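Local coordinates for 4-hydroxyphenylpyruvate dioxygenase (Pseudomonas putida, PDB 5HMQ), which converts 3-dehydroshikimate to protocatechuate with the help of a divalent metal ion, feeding the breakdown of quinate and shikimate, at residues C[279-282]-C[283-287]. Numbering follows the deposited sequence.
Sequences TPIE and PGVLF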
# COMPACT_ATOMS: atom_id res chain seq x y z
N THR C 279 22.32 -15.88 -31.87
CA THR C 279 23.03 -14.59 -31.93
C THR C 279 23.46 -14.19 -30.52
O THR C 279 23.03 -13.17 -29.99
CB THR C 279 22.16 -13.51 -32.56
OG1 THR C 279 20.98 -13.32 -31.78
CG2 THR C 279 21.79 -13.86 -34.00
N PRO C 280 24.32 -14.99 -29.88
CA PRO C 280 24.70 -14.69 -28.49
C PRO C 280 25.49 -13.40 -28.39
O PRO C 280 25.96 -12.83 -29.38
CB PRO C 280 25.55 -15.90 -28.07
CG PRO C 280 25.29 -16.95 -29.11
CD PRO C 280 25.00 -16.19 -30.37
N ILE C 281 25.63 -12.93 -27.15
CA ILE C 281 26.30 -11.68 -26.85
C ILE C 281 27.62 -12.02 -26.17
O ILE C 281 27.80 -13.12 -25.63
CB ILE C 281 25.42 -10.77 -25.96
CG1 ILE C 281 25.94 -9.33 -25.93
CG2 ILE C 281 25.31 -11.34 -24.55
CD1 ILE C 281 25.08 -8.39 -25.11
N GLU C 282 28.56 -11.08 -26.21
CA GLU C 282 29.84 -11.31 -25.57
C GLU C 282 29.64 -11.50 -24.06
O GLU C 282 28.77 -10.85 -23.47
CB GLU C 282 30.81 -10.16 -25.83
CG GLU C 282 30.50 -8.85 -25.11
CD GLU C 282 29.71 -7.88 -25.96
OE1 GLU C 282 29.01 -8.34 -26.89
OE2 GLU C 282 29.78 -6.66 -25.69
N PRO C 283 30.39 -12.40 -23.43
CA PRO C 283 30.19 -12.63 -22.00
C PRO C 283 30.53 -11.39 -21.18
O PRO C 283 31.26 -10.50 -21.63
CB PRO C 283 31.15 -13.79 -21.68
CG PRO C 283 32.11 -13.84 -22.80
CD PRO C 283 31.47 -13.22 -24.00
N GLY C 284 29.98 -11.34 -19.97
CA GLY C 284 30.26 -10.26 -19.05
C GLY C 284 29.36 -9.05 -19.17
O GLY C 284 29.53 -8.10 -18.40
N VAL C 285 28.41 -9.05 -20.10
CA VAL C 285 27.49 -7.92 -20.25
C VAL C 285 26.22 -8.19 -19.45
O VAL C 285 25.84 -7.39 -18.58
CB VAL C 285 27.15 -7.65 -21.72
CG1 VAL C 285 26.11 -6.55 -21.83
CG2 VAL C 285 28.41 -7.28 -22.50
N LEU C 286 25.55 -9.30 -19.74
CA LEU C 286 24.25 -9.60 -19.16
C LEU C 286 24.40 -10.50 -17.94
O LEU C 286 25.14 -11.49 -17.98
CB LEU C 286 23.34 -10.26 -20.20
CG LEU C 286 23.10 -9.40 -21.44
CD1 LEU C 286 22.26 -10.15 -22.47
CD2 LEU C 286 22.44 -8.08 -21.07
N PHE C 287 23.71 -10.14 -16.86
CA PHE C 287 23.68 -10.94 -15.63
C PHE C 287 23.44 -12.41 -15.96
O PHE C 287 22.52 -12.75 -16.70
CB PHE C 287 22.58 -10.40 -14.71
CG PHE C 287 22.67 -10.88 -13.29
CD1 PHE C 287 23.79 -10.60 -12.52
CD2 PHE C 287 21.63 -11.59 -12.71
CE1 PHE C 287 23.87 -11.03 -11.20
CE2 PHE C 287 21.71 -12.02 -11.40
CZ PHE C 287 22.83 -11.75 -10.64
O HOH W 1 26.59 -11.09 -21.43
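Ile281 sets its two branches against the apolar side chains of Val285 and Leu286. The longer branch, with CG1 set anti to the backbone N (chi1 -165°) and extended beyond it, brings CD1 to 3.9 Å from CG1 of Val285. The shorter branch, CG2, lies 3.9 Å from CD1 of Leu286, and Ile281 crosses each partner at roughly a right angle. Leu230 of helix 222-231 packs on both Ile281 and Leu286, in the loop that runs from helix 252-276 of the TIM barrel toward strand 295-304 of the dioxygenase-like domain. Glu282 follows and opens a type II beta turn that ends at Val285, with Pro283 and Gly284 at its corners; Gly284 takes up the positive phi (88°) characteristic of the third position. A chi1 of 72° puts Glu282 CG between the backbone N and the carbonyl carbon, 3.7 Å from CG2 of Val285. The bend at chi2 then carries the carboxylate alongside, with OE2 3.5 Å from that same methyl. OE1 forms a salt bridge with Arg235, outside the loop. A water sits in the mouth of the turn, donating to Glu282 O at 3.0 Å and accepting from Leu286 N at 2.7 Å. No direct hydrogen bond joins 279-282 to 283-287; apolar contacts and this water link them across the proline-glycine corner, Gly284 bonds to the Ala1 backbone, and the arginine-paired carboxylate probably stays ionised.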